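Local structure of polysaccharide deacetylase-like protein (Bacillus anthracis, 4V33) at residues I49-I54 against T59-H64; L92-K95 against Q100-L103; A168-Q173 against M212-V217; P145-H150 against E353-S358; T82-E87 against E111-E116. The protein is a putative zinc-dependent polysaccharide deacetylase, required with a second such protein for osmotic stability and maintenance of cell shape in Bacillus anthracis. All coordinates share one frame; numbering follows the deposited sequence.

Interaction 1: residues I49-I54 against T59-H64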
# COMPACT_ATOMS: atom_id res chain seq x y z
N ILE A 49 -5.13 -27.68 -2.69
CA ILE A 49 -4.96 -27.13 -1.36
C ILE A 49 -6.16 -26.25 -1.04
O ILE A 49 -6.56 -25.42 -1.85
CB ILE A 49 -3.69 -26.28 -1.29
CG1 ILE A 49 -2.45 -27.15 -1.50
CG2 ILE A 49 -3.61 -25.54 0.05
CD1 ILE A 49 -1.18 -26.36 -1.75
N SER A 50 -6.74 -26.46 0.14
CA SER A 50 -7.78 -25.55 0.63
C SER A 50 -7.51 -25.23 2.09
O SER A 50 -6.61 -25.80 2.71
CB SER A 50 -9.17 -26.15 0.46
OG SER A 50 -9.31 -27.33 1.23
N TYR A 51 -8.28 -24.30 2.64
CA TYR A 51 -8.16 -23.96 4.04
C TYR A 51 -9.48 -23.41 4.56
O TYR A 51 -10.31 -22.93 3.79
CB TYR A 51 -7.02 -22.95 4.27
CG TYR A 51 -7.02 -21.79 3.31
CD1 TYR A 51 -7.74 -20.64 3.59
CD2 TYR A 51 -6.27 -21.83 2.14
CE1 TYR A 51 -7.74 -19.56 2.71
CE2 TYR A 51 -6.26 -20.76 1.26
CZ TYR A 51 -7.00 -19.63 1.55
OH TYR A 51 -7.00 -18.56 0.69
N ASN A 52 -9.67 -23.50 5.87
CA ASN A 52 -10.86 -22.93 6.49
C ASN A 52 -10.91 -21.43 6.20
O ASN A 52 -9.88 -20.76 6.26
CB ASN A 52 -10.88 -23.19 7.99
CG ASN A 52 -10.92 -24.67 8.32
OD1 ASN A 52 -11.24 -25.50 7.47
ND2 ASN A 52 -10.60 -25.01 9.56
N PRO A 53 -12.10 -20.91 5.88
CA PRO A 53 -12.25 -19.50 5.50
C PRO A 53 -11.64 -18.54 6.53
O PRO A 53 -11.74 -18.79 7.74
CB PRO A 53 -13.76 -19.31 5.45
CG PRO A 53 -14.29 -20.65 5.10
CD PRO A 53 -13.38 -21.64 5.78
N ILE A 54 -11.01 -17.48 6.05
CA ILE A 54 -10.47 -16.46 6.94
C ILE A 54 -11.01 -15.10 6.56
O ILE A 54 -11.57 -14.92 5.48
CB ILE A 54 -8.93 -16.42 6.88
CG1 ILE A 54 -8.45 -16.25 5.44
CG2 ILE A 54 -8.35 -17.68 7.51
CD1 ILE A 54 -6.95 -16.02 5.32
N THR A 59 -6.03 -14.80 12.31
CA THR A 59 -4.61 -15.00 12.59
C THR A 59 -4.21 -16.45 12.36
O THR A 59 -3.03 -16.79 12.37
CB THR A 59 -4.25 -14.64 14.03
OG1 THR A 59 -4.98 -15.48 14.93
CG2 THR A 59 -4.59 -13.18 14.31
N ASN A 60 -5.20 -17.31 12.16
CA ASN A 60 -4.94 -18.72 11.92
C ASN A 60 -6.03 -19.42 11.12
O ASN A 60 -7.10 -18.86 10.87
CB ASN A 60 -4.67 -19.46 13.24
CG ASN A 60 -5.82 -19.35 14.23
OD1 ASN A 60 -6.99 -19.49 13.87
ND2 ASN A 60 -5.49 -19.11 15.49
N THR A 61 -5.75 -20.65 10.71
CA THR A 61 -6.70 -21.48 9.98
C THR A 61 -6.18 -22.90 9.95
O THR A 61 -5.19 -23.22 10.61
CB THR A 61 -6.91 -20.98 8.53
OG1 THR A 61 -7.94 -21.75 7.91
CG2 THR A 61 -5.62 -21.11 7.72
N THR A 62 -6.86 -23.77 9.21
CA THR A 62 -6.38 -25.13 9.00
C THR A 62 -6.32 -25.42 7.51
O THR A 62 -7.29 -25.18 6.78
CB THR A 62 -7.27 -26.16 9.70
OG1 THR A 62 -7.33 -25.86 11.10
CG2 THR A 62 -6.73 -27.57 9.50
N ILE A 63 -5.18 -25.94 7.06
CA ILE A 63 -4.99 -26.28 5.65
C ILE A 63 -5.33 -27.75 5.42
O ILE A 63 -5.04 -28.61 6.26
CB ILE A 63 -3.53 -26.00 5.23
CG1 ILE A 63 -3.21 -24.51 5.38
CG2 ILE A 63 -3.27 -26.47 3.80
CD1 ILE A 63 -1.73 -24.18 5.30
N HIS A 64 -5.96 -28.05 4.29
CA HIS A 64 -6.28 -29.42 3.93
C HIS A 64 -5.89 -29.69 2.48
O HIS A 64 -5.74 -28.75 1.69
CB HIS A 64 -7.77 -29.69 4.08
CG HIS A 64 -8.32 -29.34 5.42
ND1 HIS A 64 -8.29 -30.22 6.49
CD2 HIS A 64 -8.93 -28.22 5.88
CE1 HIS A 64 -8.85 -29.65 7.54
NE2 HIS A 64 -9.25 -28.44 7.20
O HOH W 1 -10.09 -19.60 10.11
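Ser50 and His64 face each other as a hydrogen-bonded antiparallel pair and fix the register of the beta hairpin built from residues 49-54 and 59-64. The backbone bonds run both ways: Ser50 N donates to His64 O at 2.9 Å, and His64 N returns a bond to Ser50 O at 2.8 Å, each nearly straight. One step on, Tyr51 and Ile63 make a non-hydrogen-bonded pair. Regular strand pairing ends after Tyr51, although Asn52 N still reaches Thr62 O at 3.1 Å, and a side chain and a water then take over. With OG1 anti to the backbone N (chi1 -175°), Thr61 donates its hydroxyl to Asn52 O, OG1 to O 2.7 Å. A water donates to both Pro53 O and Asn60 O, linking the two carbonyls where direct backbone bonding has stopped.

Weaker contacts fill in between. The Asn52 amide lies alongside Thr62, its ND2 3.5 Å from Thr62 CB, while its OD1 sits at the edge of the His64 imidazole, 3.6 Å from NE2. Among apolar groups, Ile54 CG2 meets Thr61 CB at 3.7 Å, the two side chains crossing at about a right angle, and Ile49 and Ile63 touch side by side through their CG2 methyls. Both of these isoleucines rest on Ile119 of strand 115-124, Tyr51 and Ile54 reach Ile138 of strand 130-140, and strand 103-106 pairs with the far edge of strand 60-66.

Interaction 2: residues L92-K95 against Q100-L103; sequences LSSK and QFSL
Phe101 opens the contact with residues 92-95 by laying the edge of its ring against the end of the strand there: CD1 comes 3.5 Å from Ser94 O, near the ring plane. The ring is also in touch with Val75, Ile68 and Leu72. The backbone of Phe101 lies close to the Ser94 hydroxyl, OG to C 3.1 Å, but its carbonyl O bonds instead to the Tyr77 hydroxyl.

Ser102 contributes its backbone. Its carbonyl O accepts a hydrogen bond from Ser94 OG at 2.8 Å, the donor standing 43° out of the carbonyl plane and therefore off the lone-pair directions. Ser94 can reach it because OG is anti to its own backbone N (chi1 176°). Glu96 N donates to the same OG, so this buried hydroxyl acts as both donor and acceptor.

The connection between these residues runs between the two sheets of the fibronectin type III-like beta sandwich: residues 92-94 form the end of an edge strand in the four-stranded sheet, and Leu103 begins an edge strand in the three-stranded one, where it pairs with Ile63. Instead of continuing as a hairpin, the chain passes from one sheet to the other.

At Leu103 the side chain turns toward the other layer. Both of its methyls, CD1 and CD2, lie against Leu92 CB, each 3.9 Å away, and the two leucines cross at about a right angle. CD1 also approaches Ser93 O at 3.8 Å, while CD2 lies 4.1 Å from Leu92 CD1.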
# COMPACT_ATOMS: atom_id res chain seq x y z
N LEU A 92 6.41 -28.05 6.80
CA LEU A 92 5.54 -28.57 7.86
C LEU A 92 4.84 -29.83 7.36
O LEU A 92 4.19 -29.82 6.32
CB LEU A 92 4.52 -27.51 8.27
CG LEU A 92 5.10 -26.16 8.69
CD1 LEU A 92 4.00 -25.14 8.97
CD2 LEU A 92 6.01 -26.31 9.90
N SER A 93 4.97 -30.91 8.13
CA SER A 93 4.47 -32.23 7.73
C SER A 93 3.11 -32.54 8.36
O SER A 93 2.88 -32.26 9.53
CB SER A 93 5.49 -33.30 8.14
OG SER A 93 4.95 -34.61 8.08
N SER A 94 2.22 -33.11 7.56
CA SER A 94 1.01 -33.73 8.09
C SER A 94 0.95 -35.21 7.72
O SER A 94 1.16 -35.58 6.56
CB SER A 94 -0.25 -33.05 7.55
OG SER A 94 -1.40 -33.73 8.00
N LYS A 95 0.65 -36.04 8.70
CA LYS A 95 0.41 -37.46 8.44
C LYS A 95 -1.04 -37.81 8.77
O LYS A 95 -1.38 -38.98 8.94
CB LYS A 95 1.39 -38.33 9.24
CG LYS A 95 2.85 -38.14 8.83
CD LYS A 95 3.78 -39.04 9.64
CE LYS A 95 5.23 -38.83 9.24
NZ LYS A 95 6.16 -39.75 9.95
N GLN A 100 -7.72 -35.51 5.66
CA GLN A 100 -7.29 -34.78 4.47
C GLN A 100 -5.96 -34.04 4.67
O GLN A 100 -5.78 -32.92 4.20
CB GLN A 100 -8.39 -33.81 4.01
CG GLN A 100 -9.66 -34.52 3.55
CD GLN A 100 -10.79 -33.57 3.23
OE1 GLN A 100 -10.85 -32.45 3.75
NE2 GLN A 100 -11.71 -34.01 2.38
N PHE A 101 -5.04 -34.70 5.37
CA PHE A 101 -3.71 -34.16 5.65
C PHE A 101 -3.78 -32.76 6.24
O PHE A 101 -3.05 -31.84 5.85
CB PHE A 101 -2.83 -34.25 4.40
CG PHE A 101 -2.55 -35.66 3.98
CD1 PHE A 101 -1.64 -36.43 4.67
CD2 PHE A 101 -3.25 -36.23 2.92
CE1 PHE A 101 -1.39 -37.74 4.30
CE2 PHE A 101 -3.01 -37.54 2.55
CZ PHE A 101 -2.08 -38.29 3.24
N SER A 102 -4.66 -32.64 7.22
CA SER A 102 -4.90 -31.39 7.92
C SER A 102 -3.61 -30.83 8.51
O SER A 102 -2.80 -31.57 9.07
CB SER A 102 -5.93 -31.62 9.03
OG SER A 102 -5.94 -30.57 9.97
N LEU A 103 -3.44 -29.52 8.38
CA LEU A 103 -2.30 -28.82 8.95
C LEU A 103 -2.76 -27.51 9.56
O LEU A 103 -3.23 -26.62 8.85
CB LEU A 103 -1.24 -28.54 7.89
CG LEU A 103 0.06 -27.92 8.43
CD1 LEU A 103 1.02 -29.02 8.90
CD2 LEU A 103 0.71 -27.00 7.40

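Interaction 3: residues A168-Q173 against M212-V217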
# COMPACT_ATOMS: atom_id res chain seq x y z
N ALA A 168 13.72 19.16 8.11
CA ALA A 168 14.45 18.36 9.10
C ALA A 168 13.58 17.29 9.74
O ALA A 168 13.99 16.13 9.85
CB ALA A 168 15.06 19.26 10.17
N ASN A 169 12.37 17.65 10.18
CA ASN A 169 11.48 16.65 10.76
C ASN A 169 10.98 15.64 9.74
O ASN A 169 10.84 14.45 10.06
CB ASN A 169 10.33 17.31 11.51
CG ASN A 169 10.78 17.94 12.81
OD1 ASN A 169 11.86 17.62 13.32
ND2 ASN A 169 9.97 18.83 13.36
N PHE A 170 10.73 16.09 8.51
CA PHE A 170 10.35 15.16 7.45
C PHE A 170 11.46 14.14 7.23
O PHE A 170 11.20 12.94 7.12
CB PHE A 170 10.05 15.90 6.14
CG PHE A 170 9.73 14.97 5.00
CD1 PHE A 170 8.55 14.25 5.00
CD2 PHE A 170 10.64 14.78 3.97
CE1 PHE A 170 8.26 13.36 3.97
CE2 PHE A 170 10.36 13.90 2.92
CZ PHE A 170 9.17 13.19 2.92
N GLU A 171 12.71 14.61 7.18
CA GLU A 171 13.83 13.69 7.00
C GLU A 171 13.90 12.69 8.14
O GLU A 171 14.17 11.51 7.91
CB GLU A 171 15.15 14.46 6.86
CG GLU A 171 16.34 13.54 6.63
CD GLU A 171 17.60 14.27 6.23
OE1 GLU A 171 17.51 15.41 5.73
OE2 GLU A 171 18.69 13.70 6.42
N ALA A 172 13.66 13.14 9.37
CA ALA A 172 13.74 12.26 10.53
C ALA A 172 12.66 11.18 10.45
O ALA A 172 12.90 10.03 10.83
CB ALA A 172 13.63 13.05 11.83
N GLN A 173 11.48 11.56 9.97
CA GLN A 173 10.37 10.62 9.80
C GLN A 173 10.68 9.59 8.71
O GLN A 173 10.47 8.39 8.90
CB GLN A 173 9.08 11.39 9.52
CG GLN A 173 8.61 12.18 10.74
CD GLN A 173 7.68 13.33 10.39
OE1 GLN A 173 7.09 13.37 9.31
NE2 GLN A 173 7.54 14.26 11.32
N MET A 212 9.26 20.02 -3.41
CA MET A 212 10.60 19.73 -3.92
C MET A 212 11.59 19.47 -2.77
O MET A 212 12.57 18.76 -2.96
CB MET A 212 11.11 20.84 -4.84
CG MET A 212 10.40 20.90 -6.19
SD MET A 212 10.66 19.41 -7.18
CE MET A 212 12.30 19.71 -7.83
N ASN A 213 11.33 20.05 -1.60
CA ASN A 213 12.15 19.73 -0.42
C ASN A 213 12.01 18.27 -0.02
O ASN A 213 13.00 17.62 0.35
CB ASN A 213 11.78 20.61 0.77
CG ASN A 213 12.11 22.07 0.53
OD1 ASN A 213 13.08 22.40 -0.16
ND2 ASN A 213 11.30 22.96 1.11
N ALA A 214 10.78 17.75 -0.07
CA ALA A 214 10.54 16.34 0.23
C ALA A 214 11.25 15.45 -0.79
O ALA A 214 11.88 14.46 -0.43
CB ALA A 214 9.05 16.04 0.26
N PHE A 215 11.13 15.82 -2.06
CA PHE A 215 11.83 15.13 -3.14
C PHE A 215 13.33 15.03 -2.87
O PHE A 215 13.92 13.95 -2.95
CB PHE A 215 11.53 15.88 -4.45
CG PHE A 215 12.30 15.39 -5.64
CD1 PHE A 215 12.32 14.04 -5.98
CD2 PHE A 215 12.97 16.28 -6.46
CE1 PHE A 215 13.01 13.59 -7.08
CE2 PHE A 215 13.68 15.84 -7.57
CZ PHE A 215 13.69 14.49 -7.89
N HIS A 216 13.94 16.16 -2.54
CA HIS A 216 15.38 16.18 -2.27
C HIS A 216 15.76 15.32 -1.06
O HIS A 216 16.80 14.68 -1.06
CB HIS A 216 15.85 17.62 -2.09
CG HIS A 216 15.73 18.44 -3.33
ND1 HIS A 216 15.52 19.80 -3.30
CD2 HIS A 216 15.79 18.10 -4.64
CE1 HIS A 216 15.45 20.26 -4.54
NE2 HIS A 216 15.61 19.24 -5.37
N VAL A 217 14.92 15.32 -0.03
CA VAL A 217 15.17 14.49 1.15
C VAL A 217 15.11 13.01 0.77
O VAL A 217 15.95 12.21 1.18
CB VAL A 217 14.16 14.79 2.27
CG1 VAL A 217 14.16 13.68 3.32
CG2 VAL A 217 14.45 16.15 2.91
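Phe170 reaches from helix 167-179 to helix 211-221, where Ala214 and Val217 receive it. Its CB carries CG anti to the backbone N (chi1 177°), which swings the ring out of its own helix and toward helix 211-221. On the ring, CD2 is the first atom to arrive, 3.7 Å from Val217 CG1, with Val217 CB lying in the ring plane at the edge. Next comes CE2, which reaches the neighbouring backbone itself, 3.6 Å from Ala214 CA and 3.7 Å from Ala214 CB. At the tip, CZ still lies within 3.9 Å of Ala214 CB. The small alanine lets the ring come in this close to the helix surface.

Val217 answers in the other direction. Its CG1, anti to the backbone N (chi1 164°), touches two successive residues of the first helix, meeting Glu171 CA at 3.7 Å as well as the phenylalanine. Only the aliphatic base of Glu171, CB and CG, joins this packing; its carboxylate extends past the valine to a salt bridge with Lys220.

The short helical segments lie 10.0 Å apart at closest approach, with their N-to-C directions 41° apart. The interface is buried and apolar. Ile152 of strand 151-152 lies under both helices, touching Phe170 and Ala214, and the Phe170 ring meets Tyr149 edge-to-face, joining helix 167-179 to strand 146-149 of the parallel sheet.

Interaction 4: residues P145-H150 against E353-S358; sequences PVLMYH and EQFASS. With ACT (acetate ion), chain C.
Leu147 and Tyr149, on strand 146-149, both reach the ring of Phe355 on the C-terminal helix 352-359. The strand belongs to the parallel sheet of the polysaccharide deacetylase domain, whose family is built on a distorted (beta/alpha) barrel, and the helix packs on the outside of that sheet. Leu147 points at the helix, while Tyr149 starts off to the side and reaches it with its hydroxyl.

Phe355 projects its ring toward the strand because CG is anti to the backbone N (chi1 176°). Its CE1 corner takes most of the contact. Leu147 crosses the phenylalanine at about a right angle, with CD1 3.7 Å from CE1 and 3.8 Å from CZ, and with CD2 also 3.9 Å from CE1. The second approach is that of Tyr149, likewise nearly perpendicular as a side chain, which brings OH to 3.4 Å from Phe355 CE1. That hydroxyl is buried but not left without a polar partner, since it bonds to Gln173 OE1 on helix 167-179. The tyrosine ring also meets Phe170 edge-to-face and Phe204 with planes about 25° apart.

Within the helical segment, Ser358 OG donates to Phe355 O at 2.8 Å.

Just beyond the strand, the chain leads to the zinc-bearing side of the domain, the side chain of Tyr149 lying about 11 Å from the metal. Here His150 turns away from the helix and donates a hydrogen bond from NE2 to O of an acetate ion, probably from the crystallisation liquor, at 2.9 Å; the acetate is also bonded to Phe303 N.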
# COMPACT_ATOMS: atom_id res chain seq x y z
N PRO A 145 -0.74 1.80 6.47
CA PRO A 145 -0.87 3.23 6.78
C PRO A 145 -0.61 4.07 5.54
O PRO A 145 0.34 3.81 4.79
CB PRO A 145 0.20 3.48 7.85
CG PRO A 145 1.16 2.32 7.74
CD PRO A 145 0.41 1.16 7.14
N VAL A 146 -1.46 5.06 5.34
CA VAL A 146 -1.34 5.99 4.23
C VAL A 146 -1.13 7.37 4.84
O VAL A 146 -2.06 7.99 5.34
CB VAL A 146 -2.59 5.95 3.33
CG1 VAL A 146 -2.43 6.91 2.15
CG2 VAL A 146 -2.84 4.52 2.84
N LEU A 147 0.12 7.82 4.83
CA LEU A 147 0.48 9.10 5.46
C LEU A 147 0.04 10.28 4.62
O LEU A 147 0.13 10.25 3.39
CB LEU A 147 2.00 9.18 5.63
CG LEU A 147 2.62 8.16 6.59
CD1 LEU A 147 4.13 8.09 6.41
CD2 LEU A 147 2.28 8.58 8.02
N MET A 148 -0.43 11.33 5.29
CA MET A 148 -0.83 12.56 4.62
C MET A 148 0.02 13.75 5.08
O MET A 148 -0.06 14.17 6.25
CB MET A 148 -2.30 12.86 4.89
CG MET A 148 -2.75 14.19 4.27
SD MET A 148 -4.49 14.53 4.54
CE MET A 148 -4.56 14.45 6.33
N TYR A 149 0.83 14.26 4.16
CA TYR A 149 1.58 15.50 4.35
C TYR A 149 1.00 16.60 3.48
O TYR A 149 0.27 16.33 2.52
CB TYR A 149 3.03 15.30 3.94
CG TYR A 149 3.83 14.40 4.85
CD1 TYR A 149 4.47 14.92 5.98
CD2 TYR A 149 3.98 13.05 4.58
CE1 TYR A 149 5.21 14.13 6.81
CE2 TYR A 149 4.73 12.24 5.41
CZ TYR A 149 5.35 12.78 6.52
OH TYR A 149 6.09 11.96 7.33
N HIS A 150 1.31 17.85 3.83
CA HIS A 150 0.98 19.00 3.00
C HIS A 150 2.24 19.77 2.63
O HIS A 150 2.92 19.41 1.67
CB HIS A 150 -0.05 19.88 3.69
CG HIS A 150 -1.44 19.32 3.64
ND1 HIS A 150 -1.85 18.28 4.46
CD2 HIS A 150 -2.49 19.61 2.84
CE1 HIS A 150 -3.11 17.98 4.18
NE2 HIS A 150 -3.51 18.76 3.20
N GLU A 353 8.49 9.87 17.60
CA GLU A 353 7.80 8.91 18.45
C GLU A 353 6.30 8.86 18.13
O GLU A 353 5.71 7.78 18.03
CB GLU A 353 8.02 9.25 19.93
CG GLU A 353 9.47 9.09 20.41
CD GLU A 353 10.43 10.19 19.93
OE1 GLU A 353 10.02 11.33 19.63
OE2 GLU A 353 11.65 9.89 19.90
N GLN A 354 5.68 10.02 17.96
CA GLN A 354 4.27 10.08 17.61
C GLN A 354 4.03 9.50 16.21
O GLN A 354 3.05 8.79 15.97
CB GLN A 354 3.76 11.51 17.70
CG GLN A 354 3.58 11.99 19.12
CD GLN A 354 3.27 13.47 19.21
OE1 GLN A 354 3.80 14.28 18.45
NE2 GLN A 354 2.41 13.83 20.16
N PHE A 355 4.94 9.83 15.30
CA PHE A 355 4.92 9.30 13.94
C PHE A 355 4.95 7.77 13.98
O PHE A 355 4.08 7.10 13.40
CB PHE A 355 6.15 9.85 13.19
CG PHE A 355 6.34 9.31 11.79
CD1 PHE A 355 5.64 9.85 10.72
CD2 PHE A 355 7.26 8.29 11.55
CE1 PHE A 355 5.85 9.36 9.43
CE2 PHE A 355 7.47 7.81 10.26
CZ PHE A 355 6.75 8.35 9.21
N ALA A 356 5.92 7.23 14.70
CA ALA A 356 6.07 5.79 14.84
C ALA A 356 4.82 5.12 15.42
O ALA A 356 4.36 4.11 14.92
CB ALA A 356 7.28 5.47 15.70
N SER A 357 4.26 5.70 16.47
CA SER A 357 3.07 5.13 17.09
C SER A 357 1.88 5.07 16.14
O SER A 357 1.05 4.16 16.22
CB SER A 357 2.68 5.91 18.34
OG SER A 357 3.63 5.70 19.35
N SER A 358 1.80 6.05 15.24
CA SER A 358 0.65 6.21 14.35
C SER A 358 0.71 5.25 13.16
O SER A 358 -0.31 5.05 12.49
CB SER A 358 0.55 7.65 13.85
OG SER A 358 1.51 7.92 12.83
C ACT C . -6.86 18.08 1.61
O ACT C . -5.63 18.15 1.35
OXT ACT C . -7.55 19.13 1.55
CH3 ACT C . -7.49 16.77 1.99

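Interaction 5: residues T82-E87 against E111-E116; sequences TADGKE and EGKRGE
Thr82 and Glu116 make the shortest bond of this contact: the threonine hydroxyl OG1 donates at 2.6 Å to Glu116 OE1, which accepts through its anti lone pair, the one away from OE2. A backbone bond doubles it, Thr82 N to Glu116 O at 3.0 Å with an N-H...O angle of 159°. The extended side chain of Glu116, CG anti to the backbone N (chi1 -175°), brings the carboxylate to the threonine hydroxyl. Its second oxygen, OE2, forms a salt bridge with Lys195, and Thr82 OG1 is also bonded to Gln118.

A second polar cluster joins Asp84 to Lys113 and Glu111. Lys113, extended beyond CG, comes from the opposite direction to Asp84 and forms a salt bridge with it, NZ 3.1 Å from Asp84 OD2 and 35° out of the carboxylate plane. The same ammonium bonds to Glu111 OE2 at 2.9 Å, again from out of plane. Asp84 OD2 has Arg81 as a further salt-bridge partner.

Waters extend both clusters. One accepts from Ala83 N and donates to Glu116 O; another joins Asp84 OD1 to Lys113 NZ.

Outward from these bonds the packing is thin. Thr82 CG2 lies 3.6 Å from Glu116 OE1, and the Lys113 CD methylene passes 3.7 Å from Asp84 OD2. Residues 82-87 follow strand 74-81 and residues 111-116 lead into its sheet neighbour, strand 115-124, at one end of the sandwich. Charge and hydration thus dominate this surface contact, and Lys113 probably offsets the mutual repulsion of Asp84 and Glu111.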
# COMPACT_ATOMS: atom_id res chain seq x y z
N THR A 82 5.95 -14.43 1.19
CA THR A 82 6.44 -13.82 -0.04
C THR A 82 7.40 -12.67 0.24
O THR A 82 8.46 -12.55 -0.40
CB THR A 82 5.27 -13.33 -0.89
OG1 THR A 82 4.45 -14.46 -1.24
CG2 THR A 82 5.76 -12.65 -2.15
N ALA A 83 7.05 -11.86 1.24
CA ALA A 83 7.84 -10.69 1.61
C ALA A 83 9.25 -11.03 2.07
O ALA A 83 10.18 -10.24 1.91
CB ALA A 83 7.12 -9.91 2.69
N ASP A 84 9.42 -12.23 2.63
CA ASP A 84 10.71 -12.63 3.19
C ASP A 84 11.54 -13.48 2.22
O ASP A 84 12.75 -13.64 2.42
CB ASP A 84 10.50 -13.36 4.51
CG ASP A 84 10.05 -12.44 5.62
OD1 ASP A 84 10.33 -11.23 5.52
OD2 ASP A 84 9.43 -12.92 6.59
N GLY A 85 10.90 -14.02 1.19
CA GLY A 85 11.61 -14.78 0.18
C GLY A 85 11.58 -16.28 0.40
O GLY A 85 11.57 -16.77 1.53
N LYS A 86 11.60 -17.02 -0.70
CA LYS A 86 11.55 -18.48 -0.65
C LYS A 86 12.73 -19.10 0.11
O LYS A 86 12.61 -20.19 0.66
CB LYS A 86 11.49 -19.06 -2.07
CG LYS A 86 11.21 -20.55 -2.12
CD LYS A 86 11.11 -21.05 -3.55
CE LYS A 86 10.74 -22.52 -3.58
NZ LYS A 86 10.66 -23.03 -4.98
N GLU A 87 13.85 -18.39 0.15
CA GLU A 87 15.01 -18.89 0.87
C GLU A 87 14.73 -19.07 2.37
O GLU A 87 15.43 -19.83 3.04
CB GLU A 87 16.21 -17.96 0.66
CG GLU A 87 16.03 -16.55 1.20
CD GLU A 87 15.29 -15.60 0.25
OE1 GLU A 87 14.75 -16.06 -0.79
OE2 GLU A 87 15.26 -14.39 0.54
N GLU A 111 6.61 -15.62 13.27
CA GLU A 111 6.99 -14.42 14.01
C GLU A 111 5.84 -13.40 14.15
O GLU A 111 6.09 -12.22 14.40
CB GLU A 111 8.20 -13.74 13.36
CG GLU A 111 9.42 -14.64 13.18
CD GLU A 111 10.48 -13.98 12.32
OE1 GLU A 111 11.32 -13.24 12.87
OE2 GLU A 111 10.46 -14.18 11.09
N GLY A 112 4.60 -13.87 14.01
CA GLY A 112 3.45 -12.99 14.09
C GLY A 112 3.23 -12.16 12.84
O GLY A 112 2.39 -11.25 12.80
N LYS A 113 4.00 -12.46 11.80
CA LYS A 113 3.95 -11.69 10.57
C LYS A 113 2.74 -12.07 9.71
O LYS A 113 2.21 -13.17 9.81
CB LYS A 113 5.23 -11.89 9.76
CG LYS A 113 6.48 -11.31 10.39
CD LYS A 113 7.72 -11.94 9.74
CE LYS A 113 9.00 -11.21 10.09
NZ LYS A 113 10.16 -11.83 9.37
N ARG A 114 2.30 -11.12 8.88
CA ARG A 114 1.11 -11.30 8.06
C ARG A 114 1.44 -11.13 6.58
O ARG A 114 2.61 -11.13 6.19
CB ARG A 114 0.03 -10.32 8.53
CG ARG A 114 -0.34 -10.53 10.00
CD ARG A 114 -1.39 -9.54 10.50
NE ARG A 114 -2.60 -9.60 9.69
CZ ARG A 114 -3.57 -10.49 9.86
NH1 ARG A 114 -3.46 -11.42 10.81
NH2 ARG A 114 -4.63 -10.47 9.07
N GLY A 115 0.42 -11.00 5.75
CA GLY A 115 0.64 -10.92 4.31
C GLY A 115 0.43 -12.24 3.59
O GLY A 115 -0.22 -13.16 4.10
N GLU A 116 0.99 -12.32 2.39
CA GLU A 116 0.87 -13.51 1.55
C GLU A 116 1.90 -14.58 1.94
O GLU A 116 3.10 -14.30 2.07
CB GLU A 116 1.05 -13.14 0.08
CG GLU A 116 0.82 -14.30 -0.89
CD GLU A 116 1.18 -13.91 -2.31
OE1 GLU A 116 2.38 -13.87 -2.63
OE2 GLU A 116 0.26 -13.62 -3.09
O HOH W 2 4.34 -11.78 2.23
O HOH W 3 10.60 -9.42 7.68

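From the N terminus, interaction 1 closes the first beta hairpin, and residues 82-87 of interaction 5 then open a longer loop. Interaction 2 closes and finishes within that loop, before residues 111-116 complete it. Interactions 1 and 2 touch, with Ile63 N probably bonded to Leu103 O, and interaction 1 brushes interaction 5 where Thr59 meets Arg114; all three belong to the N-terminal sandwich. The chain then enters the deacetylase domain, where residues 145-150 wait about two hundred residues for their partner helix. Interaction 3 falls inside this span and touches interaction 4 through Gln173, Phe170, Tyr149 and Phe355, joining two helices, strand 146-149 and the C-terminal helix.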